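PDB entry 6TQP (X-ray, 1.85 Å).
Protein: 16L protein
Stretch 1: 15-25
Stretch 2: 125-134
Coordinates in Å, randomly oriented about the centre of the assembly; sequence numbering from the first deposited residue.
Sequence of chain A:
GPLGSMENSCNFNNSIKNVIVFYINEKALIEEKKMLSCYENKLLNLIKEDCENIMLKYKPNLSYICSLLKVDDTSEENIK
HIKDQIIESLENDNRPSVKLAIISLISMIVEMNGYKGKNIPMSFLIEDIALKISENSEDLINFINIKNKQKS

Stretch 1 (15-25) SIKNVIVFYIN
Stretch 2 (125-134) LIEDIALKIS

This is a largely apolar packing of two helices that run roughly antiparallel, closed at one side by a long salt bridge and without any hydrogen bond between them. Both stretches are helical, with phi near -60° and psi mostly between -35° and -50°; at Ser134 phi/psi drifts to -76/-13. Regular i to i+4 backbone bonds hold each helix, such as Ile20 N to Ile16 O at 2.9 Å and Ala130 N to Ile126 O at 2.9 Å.

The helix axes approach to 8.3 Å, and their N-to-C directions make an angle of 141°. Ile16 lies beside Ser134, CA to CA 5.4 Å, and Lys17 lies beside Ala130, CA to CA 5.1 Å. Farther along, Ile24 meets Ile126. The contact buries 524 Å², both sides summed.

Ala130 points toward the first helix and is in contact with three of its residues. Its CB is 3.8 Å from Ile20 CG2, 4.0 Å from Val21 CG2 and 4.0 Å from Lys17 CG. Ile20 (m, t) also reaches Ile133 (m, t), with CD1 of Ile20 3.4 Å from CG2 of Ile133. This is a tight van der Waals contact.

Ile24 (m, m) and Ile126 (m, t) both point toward the other helix. Ile24 CG2 lies 3.8 Å from Ile126 CD1. Val21 (t) is directed sideways, and its CG2 is 4.4 Å from Ile126 CG2.

At the other end, Ile16 (m, m) starts toward the second helix, but its end leads away. Its CG2 still packs 3.9 Å from Ser134 CA. Ser134 has chi1 of 70° (p), which turns OG back to its own helix, where it donates to Leu131 O at 2.5 Å. Ser134 CB faces the first helix, 3.9 Å from Lys17 N.

Lys17 is the knob of the contact. Its side chain sits among Glu127, Ala130, Leu131 and Ser134. Chi1 and chi2 are t, chi3 is p at 74°, and chi4 is off-well at 142°. The aliphatic part does the packing: CD of Lys17 is 3.5 Å from CD2 of Leu131. Leu131 (m, t) points away at CB, yet its end comes nearer. Glu127 (m, m, chi3 -17°) starts sideways and also comes nearer at its end. Lys17 NZ and Glu127 OE1 form the salt bridge at 3.9 Å, a length that implies attraction between charges without a hydrogen bond.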

# COMPACT_ATOMS: atom_id res chain seq x y z
N SER A 15 -12.82 -7.27 -1.33
CA SER A 15 -11.76 -8.18 -1.78
C SER A 15 -10.40 -7.52 -1.67
O SER A 15 -9.45 -8.09 -1.11
CB SER A 15 -12.01 -8.63 -3.22
OG SER A 15 -13.23 -9.34 -3.36
N ILE A 16 -10.28 -6.30 -2.20
CA ILE A 16 -9.01 -5.58 -2.16
C ILE A 16 -8.60 -5.29 -0.72
O ILE A 16 -7.43 -5.45 -0.35
CB ILE A 16 -9.10 -4.30 -3.01
CG1 ILE A 16 -9.11 -4.64 -4.50
CG2 ILE A 16 -7.94 -3.36 -2.73
CD1 ILE A 16 -7.88 -5.37 -4.99
N LYS A 17 -9.54 -4.85 0.12
CA LYS A 17 -9.20 -4.57 1.51
C LYS A 17 -8.63 -5.82 2.18
O LYS A 17 -7.62 -5.75 2.88
CB LYS A 17 -10.43 -4.08 2.27
CG LYS A 17 -10.12 -3.63 3.71
CD LYS A 17 -11.35 -3.60 4.61
CE LYS A 17 -11.79 -5.00 5.00
NZ LYS A 17 -12.27 -5.05 6.40
N ASN A 18 -9.28 -6.96 1.98
CA ASN A 18 -8.80 -8.20 2.59
C ASN A 18 -7.43 -8.55 2.07
O ASN A 18 -6.56 -9.00 2.83
CB ASN A 18 -9.79 -9.33 2.31
CG ASN A 18 -11.02 -9.23 3.16
OD1 ASN A 18 -11.01 -8.55 4.19
ND2 ASN A 18 -12.09 -9.91 2.76
N VAL A 19 -7.19 -8.34 0.77
CA VAL A 19 -5.91 -8.71 0.18
C VAL A 19 -4.79 -7.86 0.76
O VAL A 19 -3.70 -8.35 1.06
CB VAL A 19 -5.98 -8.59 -1.36
CG1 VAL A 19 -4.59 -8.63 -1.98
CG2 VAL A 19 -6.85 -9.70 -1.95
N ILE A 20 -5.05 -6.56 0.95
CA ILE A 20 -4.00 -5.66 1.43
C ILE A 20 -3.61 -6.02 2.87
O ILE A 20 -2.42 -6.10 3.20
CB ILE A 20 -4.46 -4.20 1.31
CG1 ILE A 20 -4.59 -3.84 -0.18
CG2 ILE A 20 -3.47 -3.26 2.00
CD1 ILE A 20 -5.26 -2.51 -0.43
N VAL A 21 -4.60 -6.22 3.73
CA VAL A 21 -4.31 -6.58 5.12
C VAL A 21 -3.53 -7.88 5.17
O VAL A 21 -2.54 -8.00 5.90
CB VAL A 21 -5.61 -6.65 5.94
CG1 VAL A 21 -5.33 -7.17 7.37
CG2 VAL A 21 -6.26 -5.28 5.98
N PHE A 22 -3.97 -8.87 4.39
CA PHE A 22 -3.27 -10.15 4.35
C PHE A 22 -1.83 -9.96 3.88
O PHE A 22 -0.89 -10.51 4.47
CB PHE A 22 -4.02 -11.10 3.42
CG PHE A 22 -3.44 -12.48 3.38
CD1 PHE A 22 -2.38 -12.77 2.53
CD2 PHE A 22 -3.96 -13.49 4.16
CE1 PHE A 22 -1.85 -14.05 2.48
CE2 PHE A 22 -3.43 -14.78 4.12
CZ PHE A 22 -2.37 -15.06 3.28
N TYR A 23 -1.64 -9.18 2.81
CA TYR A 23 -0.31 -8.99 2.25
C TYR A 23 0.62 -8.30 3.25
O TYR A 23 1.74 -8.76 3.49
CB TYR A 23 -0.41 -8.16 0.96
CG TYR A 23 0.94 -7.92 0.32
CD1 TYR A 23 1.73 -8.98 -0.10
CD2 TYR A 23 1.42 -6.64 0.15
CE1 TYR A 23 2.97 -8.77 -0.68
CE2 TYR A 23 2.66 -6.41 -0.44
CZ TYR A 23 3.42 -7.47 -0.86
OH TYR A 23 4.65 -7.22 -1.43
N ILE A 24 0.16 -7.19 3.82
CA ILE A 24 0.97 -6.47 4.80
C ILE A 24 1.34 -7.39 5.97
O ILE A 24 2.49 -7.40 6.42
CB ILE A 24 0.23 -5.21 5.27
CG1 ILE A 24 0.04 -4.23 4.10
CG2 ILE A 24 0.98 -4.52 6.42
CD1 ILE A 24 1.32 -3.75 3.43
N ASN A 25 0.38 -8.17 6.47
CA ASN A 25 0.69 -9.09 7.56
C ASN A 25 1.72 -10.12 7.12
O ASN A 25 2.60 -10.51 7.90
CB ASN A 25 -0.57 -9.78 8.08
CG ASN A 25 -1.48 -8.84 8.84
OD1 ASN A 25 -1.06 -7.79 9.33
ND2 ASN A 25 -2.75 -9.22 8.96
N LEU A 125 -3.99 1.83 11.36
CA LEU A 125 -3.38 2.47 10.19
C LEU A 125 -3.45 1.55 8.99
O LEU A 125 -3.77 1.97 7.87
CB LEU A 125 -1.92 2.83 10.49
CG LEU A 125 -1.19 3.56 9.37
CD1 LEU A 125 -0.14 4.50 9.95
CD2 LEU A 125 -0.56 2.60 8.40
N ILE A 126 -3.13 0.27 9.19
CA ILE A 126 -3.16 -0.66 8.08
C ILE A 126 -4.59 -0.82 7.58
O ILE A 126 -4.86 -0.76 6.38
CB ILE A 126 -2.56 -2.02 8.49
CG1 ILE A 126 -1.08 -1.84 8.85
CG2 ILE A 126 -2.73 -3.03 7.36
CD1 ILE A 126 -0.49 -3.03 9.62
N GLU A 127 -5.53 -1.01 8.51
CA GLU A 127 -6.94 -1.11 8.16
C GLU A 127 -7.41 0.13 7.41
O GLU A 127 -8.03 0.04 6.34
CB GLU A 127 -7.78 -1.30 9.42
CG GLU A 127 -7.76 -2.71 9.98
CD GLU A 127 -8.67 -3.63 9.21
OE1 GLU A 127 -9.55 -3.12 8.47
OE2 GLU A 127 -8.52 -4.87 9.34
N ASP A 128 -7.15 1.31 7.97
CA ASP A 128 -7.65 2.55 7.40
C ASP A 128 -7.12 2.77 5.98
O ASP A 128 -7.88 3.12 5.08
CB ASP A 128 -7.28 3.73 8.29
CG ASP A 128 -8.03 3.73 9.60
OD1 ASP A 128 -9.13 3.14 9.66
OD2 ASP A 128 -7.53 4.34 10.58
N ILE A 129 -5.82 2.58 5.78
CA ILE A 129 -5.26 2.80 4.44
C ILE A 129 -5.72 1.71 3.48
O ILE A 129 -5.94 1.98 2.29
CB ILE A 129 -3.72 2.88 4.52
CG1 ILE A 129 -3.31 4.08 5.37
CG2 ILE A 129 -3.13 3.00 3.11
CD1 ILE A 129 -1.82 4.18 5.59
N ALA A 130 -5.89 0.47 3.96
CA ALA A 130 -6.47 -0.56 3.11
C ALA A 130 -7.87 -0.16 2.67
O ALA A 130 -8.26 -0.38 1.51
CB ALA A 130 -6.51 -1.90 3.85
N LEU A 131 -8.65 0.44 3.57
CA LEU A 131 -10.00 0.88 3.23
C LEU A 131 -9.96 1.91 2.12
O LEU A 131 -10.70 1.81 1.13
CB LEU A 131 -10.70 1.45 4.46
CG LEU A 131 -11.34 0.47 5.42
CD1 LEU A 131 -11.82 1.20 6.65
CD2 LEU A 131 -12.49 -0.27 4.76
N LYS A 132 -9.10 2.92 2.27
CA LYS A 132 -9.03 3.97 1.27
C LYS A 132 -8.50 3.45 -0.06
O LYS A 132 -8.95 3.88 -1.12
CB LYS A 132 -8.15 5.11 1.76
CG LYS A 132 -8.77 5.98 2.84
CD LYS A 132 -10.04 6.69 2.38
CE LYS A 132 -9.74 7.71 1.30
NZ LYS A 132 -10.95 8.50 0.95
N ILE A 133 -7.53 2.54 -0.02
CA ILE A 133 -7.04 1.97 -1.28
C ILE A 133 -8.14 1.19 -1.97
O ILE A 133 -8.23 1.17 -3.21
CB ILE A 133 -5.79 1.11 -1.03
CG1 ILE A 133 -4.63 2.00 -0.59
CG2 ILE A 133 -5.44 0.31 -2.26
CD1 ILE A 133 -3.39 1.22 -0.15
N SER A 134 -9.03 0.57 -1.19
CA SER A 134 -10.07 -0.30 -1.73
C SER A 134 -11.22 0.47 -2.37
O SER A 134 -12.03 -0.13 -3.08
CB SER A 134 -10.62 -1.22 -0.64
OG SER A 134 -11.38 -0.49 0.31